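Long-range contacts in uricase (Bacillus fastidiosus, PDB 4R8X), which is a urate oxidase, which oxidises urate with molecular oxygen, probably to 5-hydroxyisourate, in the first step of urate breakdown to allantoin: residues Gly10-Phe15 with Asn74-His79; Phe41-Lys46 with Leu111-Tyr116; Thr194-Tyr199 with Thr273-Val278. All coordinates share one frame; numbering follows the deposited sequence.

Interaction 1: residues Gly10-Phe15 with Asn74-His79; sequences GDVYVF and NFIQRH
Q77 reaches from its helix to the backbone of the strand, where its amide nitrogen NE2 donates to Y13 O at 3.2 Å. The bond is somewhat bent, and the amide comes in tilted from the plane of the Y13 carbonyl. Chi1 of -70° sets Q77 CG anti to the carbonyl carbon, 4.2 Å from V14 CG2; the chain, extended beyond it, carries the amide to the strand. The two side chains pass in opposite directions, V14 CG2 also lying 4.1 Å from Q77 CA. The second apolar point is I76, whose CD1 meets V12 CG1 at 4.2 Å while its CG2 branch approaches V14 CG1. V12 and V14 aim at the helix, and Y13 between them aims away. This is helix-on-sheet packing of the T-fold (tunnelling fold): helix 69-82 lies over one face of the antiparallel sheet, the two segment axes 8.7 Å apart and only 15° from parallel. An alanine at Q77 would probably leave Y13 O without its bond from the helix and open a gap beside V14 CG2. Y13 O also accepts from T290 OG1 of the second subunit. Alongside in the sheet, backbone bonds of V12 with A45 and V14 with M43 hold the strand, and V12 itself is the centre of an inverse gamma turn closed by a weak Y13 N to D11 O bond. On the helix, F75 O takes H79 N and H79 ND1 from opposite faces of its plane, the latter at 2.8 Å, which pins the H79 imidazole near the F75 ring.

Interaction 2: residues Phe41-Lys46 with Leu111-Tyr116; sequences FGMNAK and LEAKEY
K46 and E112 lie side by side and point the same way, their chains extended beyond CG, with K46 CD 4.0 Å from E112 OE1. Their charged ends do not touch; NZ stands 5.1 Å from OE1, and a water joins them, accepting from K46 NZ and donating to E112 OE1 at 2.7 Å. N44 and K114 project from the same face, which is polar, whereas A45 and A113 point to the other. There M43 CG sits between the backbone N and the carbonyl carbon (chi1 71°), and the chain, bent again further out, brings SD to 4.1 Å from A113 CB. A45 CB likewise approaches L111 CD1. Helix 88-102 covers this apolar face, placing L88 and F91 on M43, as expected where helices back the antiparallel sheet of a T-fold. The strands are neighbours in that sheet: N44 with K114 and K46 with E112 form hydrogen-bonded pairs, each with two backbone bonds, N44 N to K114 O being 2.8 Å. A45 with A113 and M43 with E115 are non-hydrogen-bonded pairs, and at the last the side chains diverge. At the far end Y116 N gives a straight bond (173°) to G42 O but from well above the carbonyl plane. Y116 CB closes on G42 O at 3.6 Å. A water links G42 N to Y116 O. The polar ends are mostly tied to others: N44 to D11, E112 to R110, E115 to K36, and Y116 OH to E291 of the second subunit, while K46 lies against F298 of the third subunit. With its ions separated by water, the K46-E112 attraction is probably weak, and backbone bonds and apolar packing are likely to carry most of the strand pairing.

Interaction 3: residues Thr194-Tyr199 with Thr273-Val278; sequences TDRPLY and TWDTVV
R196 NE donates to W274 O at 2.8 Å, meeting the carbonyl nearly head-on, with the oxygen in the guanidinium plane. The contact lies in the T-fold at the lead-in to strand 198-208, in a region that probably forms part of the urate pocket: R196 is a predicted urate ligand, and T273 OG1 bonds to N271, predicted to bind urate and oxygen. The close-packed part centres on T273. R196, turned at chi2 (103°) and again at chi3, crosses T273 at about a right angle, its CB 3.6 Å from T273 CG2. T273 OG1 accepts from Y199 N at 3.2 Å and touches L198 CD1, so one hydroxyl ties the start of the strand to the predicted ligand residue N271. Beyond it, the edge of the Y199 ring is turned to the face of the W274 five-membered ring in an offset edge-to-face pair, planes at 60°; F15 of the second subunit stacks on W274.

Toward T194 and T276 the contact is wetter. Their OG1 atoms lie 2.9 Å apart, and a water accepts from T276 OG1 while donating to D195 O. The arginine chain closes on this end at R196 CG, 3.2 Å from T276 OG1. Two further waters line the margin of the packed part. One accepts from R196 NH2 and sits within hydrogen-bonding distance of T273 O and D275 OD1; D275 OD2 is salt-bridged to R293 of the fourth subunit. The other donates to P197 O at 2.6 Å, accepts from W274 N, and rests 2.9 Å above one face of the W274 ring, offset toward its rim.

In the fold
From the N terminus, strand 5-17 enters interaction 1 first, and strand 40-50 enters interaction 2 before helix 69-82 comes back to close interaction 1 after 58 residues. Strand 108-125 then closes interaction 2 over 64 residues, so the two loops cross. Strands 5-17, 40-50 and 108-125 are consecutive in the sheet, and the centres of interactions 1 and 2 lie 9 Å apart, the F15 ring packing against Y116. Interaction 3 follows in series: its 73-residue loop holds helices 225-238 and 244-258, and it lies across the chain's centre, about 44 Å from interaction 1 between centres. Across the subunit interface, however, segments of interactions 1 and 3 meet.

Interaction 1: residues Gly10-Phe15 with Asn74-His79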
loop_
_atom_site.group_PDB
_atom_site.type_symbol
_atom_site.label_atom_id
_atom_site.label_comp_id
_atom_site.label_asym_id
_atom_site.label_seq_id
_atom_site.Cartn_x
_atom_site.Cartn_y
_atom_site.Cartn_z
ATOM N N GLY D 10 -6.582 -10.531 -15.034
ATOM C CA GLY D 10 -6.909 -10.062 -13.696
ATOM C C GLY D 10 -7.174 -8.573 -13.687
ATOM O O GLY D 10 -6.909 -7.904 -14.684
ATOM N N ASP D 11 -7.681 -8.062 -12.563
ATOM C CA ASP D 11 -8.061 -6.648 -12.428
ATOM C C ASP D 11 -8.974 -6.199 -13.559
ATOM O O ASP D 11 -8.847 -5.078 -14.094
ATOM C CB ASP D 11 -6.851 -5.714 -12.333
ATOM C CG ASP D 11 -6.231 -5.682 -10.945
ATOM O OD1 ASP D 11 -6.769 -6.333 -10.019
ATOM O OD2 ASP D 11 -5.204 -4.991 -10.797
ATOM N N VAL D 12 -9.899 -7.078 -13.911
ATOM C CA VAL D 12 -10.951 -6.703 -14.848
ATOM C C VAL D 12 -12.037 -5.961 -14.078
ATOM O O VAL D 12 -13.001 -6.548 -13.573
ATOM C CB VAL D 12 -11.555 -7.922 -15.580
ATOM C CG1 VAL D 12 -12.651 -7.461 -16.558
ATOM C CG2 VAL D 12 -10.469 -8.695 -16.301
ATOM N N TYR D 13 -11.854 -4.655 -13.956
ATOM C CA TYR D 13 -12.850 -3.838 -13.286
ATOM C C TYR D 13 -14.066 -3.737 -14.178
ATOM O O TYR D 13 -13.966 -3.449 -15.377
ATOM C CB TYR D 13 -12.317 -2.445 -12.934
ATOM C CG TYR D 13 -11.289 -2.459 -11.821
ATOM C CD1 TYR D 13 -11.680 -2.473 -10.490
ATOM C CD2 TYR D 13 -9.929 -2.477 -12.102
ATOM C CE1 TYR D 13 -10.739 -2.484 -9.456
ATOM C CE2 TYR D 13 -8.988 -2.509 -11.082
ATOM C CZ TYR D 13 -9.400 -2.506 -9.765
ATOM O OH TYR D 13 -8.475 -2.515 -8.744
ATOM N N VAL D 14 -15.217 -4.028 -13.599
ATOM C CA VAL D 14 -16.444 -3.960 -14.357
ATOM C C VAL D 14 -17.542 -3.361 -13.479
ATOM O O VAL D 14 -17.825 -3.859 -12.394
ATOM C CB VAL D 14 -16.803 -5.328 -14.988
ATOM C CG1 VAL D 14 -16.830 -6.426 -13.960
ATOM C CG2 VAL D 14 -18.110 -5.236 -15.714
ATOM N N PHE D 15 -18.096 -2.243 -13.938
ATOM C CA PHE D 15 -19.054 -1.466 -13.156
ATOM C C PHE D 15 -20.358 -1.346 -13.932
ATOM O O PHE D 15 -20.478 -0.539 -14.868
ATOM C CB PHE D 15 -18.494 -0.074 -12.826
ATOM C CG PHE D 15 -17.083 -0.089 -12.290
ATOM C CD1 PHE D 15 -16.706 -0.977 -11.290
ATOM C CD2 PHE D 15 -16.132 0.786 -12.794
ATOM C CE1 PHE D 15 -15.408 -0.989 -10.803
ATOM C CE2 PHE D 15 -14.835 0.783 -12.304
ATOM C CZ PHE D 15 -14.475 -0.090 -11.300
ATOM N N ASN D 74 -13.124 -7.994 -22.633
ATOM C CA ASN D 74 -14.294 -7.542 -23.382
ATOM C C ASN D 74 -15.494 -8.454 -23.152
ATOM O O ASN D 74 -16.616 -7.996 -22.995
ATOM C CB ASN D 74 -13.999 -7.476 -24.887
ATOM C CG ASN D 74 -12.973 -6.418 -25.247
ATOM O OD1 ASN D 74 -12.792 -5.444 -24.521
ATOM N ND2 ASN D 74 -12.311 -6.595 -26.395
ATOM N N PHE D 75 -15.240 -9.756 -23.138
ATOM C CA PHE D 75 -16.282 -10.750 -22.896
ATOM C C PHE D 75 -16.992 -10.487 -21.566
ATOM O O PHE D 75 -18.228 -10.466 -21.498
ATOM C CB PHE D 75 -15.639 -12.134 -22.888
ATOM C CG PHE D 75 -16.614 -13.286 -22.987
ATOM C CD1 PHE D 75 -17.224 -13.805 -21.850
ATOM C CD2 PHE D 75 -16.873 -13.887 -24.211
ATOM C CE1 PHE D 75 -18.096 -14.887 -21.933
ATOM C CE2 PHE D 75 -17.743 -14.967 -24.299
ATOM C CZ PHE D 75 -18.352 -15.466 -23.167
ATOM N N ILE D 76 -16.213 -10.277 -20.504
ATOM C CA ILE D 76 -16.789 -10.095 -19.188
ATOM C C ILE D 76 -17.585 -8.806 -19.151
ATOM O O ILE D 76 -18.729 -8.769 -18.696
ATOM C CB ILE D 76 -15.695 -10.080 -18.101
ATOM C CG1 ILE D 76 -15.015 -11.454 -18.007
ATOM C CG2 ILE D 76 -16.273 -9.652 -16.739
ATOM C CD1 ILE D 76 -13.701 -11.419 -17.245
ATOM N N GLN D 77 -16.977 -7.745 -19.659
ATOM C CA GLN D 77 -17.620 -6.449 -19.621
ATOM C C GLN D 77 -18.937 -6.425 -20.412
ATOM O O GLN D 77 -19.918 -5.817 -19.982
ATOM C CB GLN D 77 -16.630 -5.361 -20.056
ATOM C CG GLN D 77 -15.531 -5.141 -18.993
ATOM C CD GLN D 77 -14.380 -4.287 -19.477
ATOM O OE1 GLN D 77 -14.250 -4.023 -20.668
ATOM N NE2 GLN D 77 -13.533 -3.851 -18.543
ATOM N N ARG D 78 -18.988 -7.127 -21.538
ATOM C CA ARG D 78 -20.223 -7.164 -22.298
ATOM C C ARG D 78 -21.295 -8.009 -21.619
ATOM O O ARG D 78 -22.485 -7.692 -21.681
ATOM C CB ARG D 78 -19.960 -7.634 -23.722
ATOM C CG ARG D 78 -19.282 -6.554 -24.526
ATOM C CD ARG D 78 -18.866 -7.022 -25.888
ATOM N NE ARG D 78 -17.654 -6.336 -26.310
ATOM C CZ ARG D 78 -17.027 -6.591 -27.449
ATOM N NH1 ARG D 78 -17.521 -7.503 -28.272
ATOM N NH2 ARG D 78 -15.921 -5.932 -27.764
ATOM N N HIS D 79 -20.882 -9.086 -20.961
ATOM C CA HIS D 79 -21.847 -9.883 -20.228
ATOM C C HIS D 79 -22.382 -9.177 -18.981
ATOM O O HIS D 79 -23.480 -9.485 -18.527
ATOM C CB HIS D 79 -21.297 -11.277 -19.920
ATOM C CG HIS D 79 -21.321 -12.183 -21.109
ATOM N ND1 HIS D 79 -20.384 -12.105 -22.118
ATOM C CD2 HIS D 79 -22.207 -13.137 -21.487
ATOM C CE1 HIS D 79 -20.679 -12.993 -23.055
ATOM N NE2 HIS D 79 -21.780 -13.630 -22.696
#

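Interaction 2: residues Phe41-Lys46 with Leu111-Tyr116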
loop_
_atom_site.group_PDB
_atom_site.type_symbol
_atom_site.label_atom_id
_atom_site.label_comp_id
_atom_site.label_asym_id
_atom_site.label_seq_id
_atom_site.Cartn_x
_atom_site.Cartn_y
_atom_site.Cartn_z
ATOM N N PHE D 41 -23.410 -1.988 -9.563
ATOM C CA PHE D 41 -23.109 -3.402 -9.410
ATOM C C PHE D 41 -21.712 -3.555 -9.987
ATOM O O PHE D 41 -21.544 -3.829 -11.183
ATOM C CB PHE D 41 -24.145 -4.209 -10.209
ATOM C CG PHE D 41 -24.038 -5.705 -10.066
ATOM C CD1 PHE D 41 -24.476 -6.339 -8.918
ATOM C CD2 PHE D 41 -23.544 -6.478 -11.107
ATOM C CE1 PHE D 41 -24.411 -7.732 -8.804
ATOM C CE2 PHE D 41 -23.469 -7.858 -10.999
ATOM C CZ PHE D 41 -23.896 -8.487 -9.843
ATOM N N GLY D 42 -20.708 -3.335 -9.136
ATOM C CA GLY D 42 -19.333 -3.262 -9.593
ATOM C C GLY D 42 -18.400 -4.223 -8.892
ATOM O O GLY D 42 -18.601 -4.570 -7.728
ATOM N N MET D 43 -17.353 -4.631 -9.591
ATOM C CA MET D 43 -16.415 -5.599 -9.037
ATOM C C MET D 43 -15.083 -5.547 -9.763
ATOM O O MET D 43 -14.977 -5.006 -10.869
ATOM C CB MET D 43 -16.985 -7.014 -9.169
ATOM C CG MET D 43 -16.987 -7.504 -10.616
ATOM S SD MET D 43 -18.138 -8.825 -10.979
ATOM C CE MET D 43 -19.671 -7.901 -10.894
ATOM N N ASN D 44 -14.079 -6.136 -9.125
ATOM C CA ASN D 44 -12.807 -6.440 -9.729
ATOM C C ASN D 44 -12.837 -7.944 -9.997
ATOM O O ASN D 44 -12.764 -8.736 -9.057
ATOM C CB ASN D 44 -11.681 -6.082 -8.752
ATOM C CG ASN D 44 -10.307 -6.402 -9.297
ATOM O OD1 ASN D 44 -10.164 -7.202 -10.218
ATOM N ND2 ASN D 44 -9.277 -5.776 -8.721
ATOM N N ALA D 45 -12.941 -8.318 -11.274
ATOM C CA ALA D 45 -13.026 -9.719 -11.667
ATOM C C ALA D 45 -11.698 -10.268 -12.181
ATOM O O ALA D 45 -10.882 -9.540 -12.749
ATOM C CB ALA D 45 -14.121 -9.918 -12.715
ATOM N N LYS D 46 -11.505 -11.571 -11.992
ATOM C CA LYS D 46 -10.312 -12.270 -12.444
ATOM C C LYS D 46 -10.758 -13.572 -13.077
ATOM O O LYS D 46 -11.416 -14.396 -12.430
ATOM C CB LYS D 46 -9.382 -12.552 -11.263
ATOM C CG LYS D 46 -8.058 -13.186 -11.646
ATOM C CD LYS D 46 -7.193 -13.422 -10.413
ATOM C CE LYS D 46 -5.830 -13.976 -10.788
ATOM N NZ LYS D 46 -4.854 -13.731 -9.685
ATOM N N LEU D 111 -13.925 -17.914 -12.416
ATOM C CA LEU D 111 -14.069 -16.487 -12.146
ATOM C C LEU D 111 -13.984 -16.230 -10.656
ATOM O O LEU D 111 -14.621 -16.925 -9.861
ATOM C CB LEU D 111 -15.414 -15.969 -12.657
ATOM C CG LEU D 111 -15.501 -15.315 -14.030
ATOM C CD1 LEU D 111 -14.735 -13.990 -14.061
ATOM C CD2 LEU D 111 -15.045 -16.292 -15.122
ATOM N N GLU D 112 -13.184 -15.231 -10.292
ATOM C CA GLU D 112 -13.117 -14.728 -8.924
ATOM C C GLU D 112 -13.510 -13.259 -8.952
ATOM O O GLU D 112 -13.206 -12.552 -9.916
ATOM C CB GLU D 112 -11.695 -14.851 -8.384
ATOM C CG GLU D 112 -11.210 -16.280 -8.290
ATOM C CD GLU D 112 -9.749 -16.390 -7.902
ATOM O OE1 GLU D 112 -9.141 -15.364 -7.521
ATOM O OE2 GLU D 112 -9.204 -17.510 -7.987
ATOM N N ALA D 113 -14.184 -12.783 -7.914
ATOM C CA ALA D 113 -14.543 -11.373 -7.896
ATOM C C ALA D 113 -14.455 -10.785 -6.506
ATOM O O ALA D 113 -14.754 -11.440 -5.508
ATOM C CB ALA D 113 -15.930 -11.160 -8.503
ATOM N N LYS D 114 -14.004 -9.536 -6.459
ATOM C CA LYS D 114 -14.028 -8.722 -5.247
ATOM C C LYS D 114 -14.925 -7.531 -5.512
ATOM O O LYS D 114 -14.680 -6.775 -6.447
ATOM C CB LYS D 114 -12.624 -8.235 -4.910
ATOM C CG LYS D 114 -11.658 -9.351 -4.546
ATOM C CD LYS D 114 -10.261 -8.803 -4.256
ATOM C CE LYS D 114 -9.281 -9.926 -3.923
ATOM N NZ LYS D 114 -7.878 -9.442 -3.793
ATOM N N GLU D 115 -15.973 -7.372 -4.715
ATOM C CA GLU D 115 -16.897 -6.261 -4.897
ATOM C C GLU D 115 -16.134 -4.954 -4.846
ATOM O O GLU D 115 -15.178 -4.822 -4.079
ATOM C CB GLU D 115 -17.966 -6.265 -3.804
ATOM C CG GLU D 115 -18.993 -5.161 -3.935
ATOM C CD GLU D 115 -19.883 -5.054 -2.720
ATOM O OE1 GLU D 115 -19.402 -5.309 -1.590
ATOM O OE2 GLU D 115 -21.067 -4.723 -2.891
ATOM N N TYR D 116 -16.548 -4.028 -5.704
ATOM C CA TYR D 116 -16.069 -2.650 -5.696
ATOM C C TYR D 116 -17.214 -1.912 -5.011
ATOM O O TYR D 116 -18.195 -1.522 -5.651
ATOM C CB TYR D 116 -15.883 -2.213 -7.142
ATOM C CG TYR D 116 -15.152 -0.901 -7.413
ATOM C CD1 TYR D 116 -13.790 -0.888 -7.695
ATOM C CD2 TYR D 116 -15.844 0.307 -7.492
ATOM C CE1 TYR D 116 -13.127 0.302 -8.004
ATOM C CE2 TYR D 116 -15.199 1.485 -7.794
ATOM C CZ TYR D 116 -13.844 1.480 -8.052
ATOM O OH TYR D 116 -13.213 2.678 -8.365
HETATM O O HOH W 1 -20.790 -2.370 -6.415
HETATM O O HOH W 2 -6.438 -14.937 -7.435
#

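Interaction 3: residues Thr194-Tyr199 with Thr273-Val278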
loop_
_atom_site.group_PDB
_atom_site.type_symbol
_atom_site.label_atom_id
_atom_site.label_comp_id
_atom_site.label_asym_id
_atom_site.label_seq_id
_atom_site.Cartn_x
_atom_site.Cartn_y
_atom_site.Cartn_z
ATOM N N THR D 194 -2.182 -7.031 30.645
ATOM C CA THR D 194 -3.131 -5.942 30.841
ATOM C C THR D 194 -4.350 -6.163 29.952
ATOM O O THR D 194 -4.267 -6.858 28.938
ATOM C CB THR D 194 -2.514 -4.555 30.533
ATOM O OG1 THR D 194 -2.213 -4.454 29.135
ATOM C CG2 THR D 194 -1.246 -4.329 31.346
ATOM N N ASP D 195 -5.480 -5.579 30.337
ATOM C CA ASP D 195 -6.709 -5.707 29.561
ATOM C C ASP D 195 -6.773 -4.643 28.480
ATOM O O ASP D 195 -6.587 -3.463 28.757
ATOM C CB ASP D 195 -7.935 -5.579 30.464
ATOM C CG ASP D 195 -8.063 -6.723 31.447
ATOM O OD1 ASP D 195 -7.742 -7.874 31.077
ATOM O OD2 ASP D 195 -8.489 -6.470 32.592
ATOM N N ARG D 196 -7.040 -5.065 27.247
ATOM C CA ARG D 196 -7.205 -4.142 26.133
ATOM C C ARG D 196 -8.469 -4.509 25.369
ATOM O O ARG D 196 -8.912 -5.652 25.415
ATOM C CB ARG D 196 -5.999 -4.208 25.193
ATOM C CG ARG D 196 -4.680 -3.815 25.825
ATOM C CD ARG D 196 -3.845 -5.040 26.147
ATOM N NE ARG D 196 -3.371 -5.701 24.939
ATOM C CZ ARG D 196 -2.961 -6.962 24.898
ATOM N NH1 ARG D 196 -2.976 -7.694 26.003
ATOM N NH2 ARG D 196 -2.545 -7.494 23.756
ATOM N N PRO D 197 -9.057 -3.541 24.657
ATOM C CA PRO D 197 -10.245 -3.849 23.852
ATOM C C PRO D 197 -9.896 -4.838 22.738
ATOM O O PRO D 197 -8.949 -4.609 21.993
ATOM C CB PRO D 197 -10.634 -2.486 23.254
ATOM C CG PRO D 197 -9.929 -1.457 24.093
ATOM C CD PRO D 197 -8.686 -2.116 24.604
ATOM N N LEU D 198 -10.633 -5.937 22.639
ATOM C CA LEU D 198 -10.400 -6.894 21.561
ATOM C C LEU D 198 -10.684 -6.289 20.183
ATOM O O LEU D 198 -11.781 -5.787 19.922
ATOM C CB LEU D 198 -11.243 -8.151 21.768
ATOM C CG LEU D 198 -10.981 -9.293 20.785
ATOM C CD1 LEU D 198 -9.532 -9.753 20.864
ATOM C CD2 LEU D 198 -11.931 -10.455 21.038
ATOM N N TYR D 199 -9.683 -6.350 19.310
ATOM C CA TYR D 199 -9.763 -5.743 17.993
ATOM C C TYR D 199 -9.468 -6.853 16.994
ATOM O O TYR D 199 -8.385 -7.432 17.006
ATOM C CB TYR D 199 -8.756 -4.587 17.900
ATOM C CG TYR D 199 -8.767 -3.797 16.603
ATOM C CD1 TYR D 199 -9.878 -3.770 15.769
ATOM C CD2 TYR D 199 -7.649 -3.071 16.219
ATOM C CE1 TYR D 199 -9.871 -3.050 14.592
ATOM C CE2 TYR D 199 -7.634 -2.358 15.037
ATOM C CZ TYR D 199 -8.747 -2.351 14.237
ATOM O OH TYR D 199 -8.718 -1.648 13.064
ATOM N N THR D 273 -5.250 -6.491 18.376
ATOM C CA THR D 273 -5.443 -5.778 19.636
ATOM C C THR D 273 -4.279 -4.859 19.995
ATOM O O THR D 273 -3.118 -5.237 19.871
ATOM C CB THR D 273 -5.716 -6.775 20.776
ATOM O OG1 THR D 273 -6.912 -7.503 20.467
ATOM C CG2 THR D 273 -5.884 -6.091 22.117
ATOM N N TRP D 274 -4.617 -3.649 20.433
ATOM C CA TRP D 274 -3.651 -2.627 20.826
ATOM C C TRP D 274 -2.833 -3.003 22.071
ATOM O O TRP D 274 -3.188 -3.925 22.811
ATOM C CB TRP D 274 -4.390 -1.325 21.138
ATOM C CG TRP D 274 -5.177 -0.714 19.992
ATOM C CD1 TRP D 274 -4.912 -0.799 18.642
ATOM C CD2 TRP D 274 -6.363 0.079 20.118
ATOM N NE1 TRP D 274 -5.864 -0.092 17.931
ATOM C CE2 TRP D 274 -6.757 0.460 18.816
ATOM C CE3 TRP D 274 -7.127 0.514 21.210
ATOM C CZ2 TRP D 274 -7.894 1.252 18.583
ATOM C CZ3 TRP D 274 -8.243 1.304 20.977
ATOM C CH2 TRP D 274 -8.611 1.672 19.673
ATOM N N ASP D 275 -1.753 -2.253 22.301
ATOM C CA ASP D 275 -0.981 -2.330 23.538
ATOM C C ASP D 275 -1.433 -1.212 24.465
ATOM O O ASP D 275 -1.771 -0.115 24.016
ATOM C CB ASP D 275 0.515 -2.138 23.261
ATOM C CG ASP D 275 1.188 -3.391 22.717
ATOM O OD1 ASP D 275 0.627 -4.497 22.878
ATOM O OD2 ASP D 275 2.297 -3.274 22.146
ATOM N N THR D 276 -1.413 -1.479 25.763
ATOM C CA THR D 276 -1.690 -0.452 26.761
ATOM C C THR D 276 -0.503 0.494 26.944
ATOM O O THR D 276 0.652 0.056 26.999
ATOM C CB THR D 276 -2.004 -1.091 28.122
ATOM O OG1 THR D 276 -3.143 -1.947 27.989
ATOM C CG2 THR D 276 -2.284 -0.022 29.177
ATOM N N VAL D 277 -0.783 1.792 27.050
ATOM C CA VAL D 277 0.240 2.744 27.449
ATOM C C VAL D 277 -0.112 3.343 28.798
ATOM O O VAL D 277 0.728 3.411 29.691
ATOM C CB VAL D 277 0.410 3.870 26.427
ATOM C CG1 VAL D 277 1.372 4.914 26.971
ATOM C CG2 VAL D 277 0.900 3.312 25.097
ATOM N N VAL D 278 -1.354 3.795 28.945
ATOM C CA VAL D 278 -1.829 4.281 30.238
ATOM C C VAL D 278 -3.044 3.472 30.666
ATOM O O VAL D 278 -4.059 3.444 29.969
ATOM C CB VAL D 278 -2.208 5.776 30.215
ATOM C CG1 VAL D 278 -2.584 6.240 31.612
ATOM C CG2 VAL D 278 -1.057 6.616 29.673
HETATM O O HOH W 3 -0.177 -4.088 26.520
HETATM O O HOH W 4 -5.168 -1.581 29.882
HETATM O O HOH W 5 -1.094 -6.081 21.617
HETATM O O HOH W 6 -7.337 -2.893 20.854
#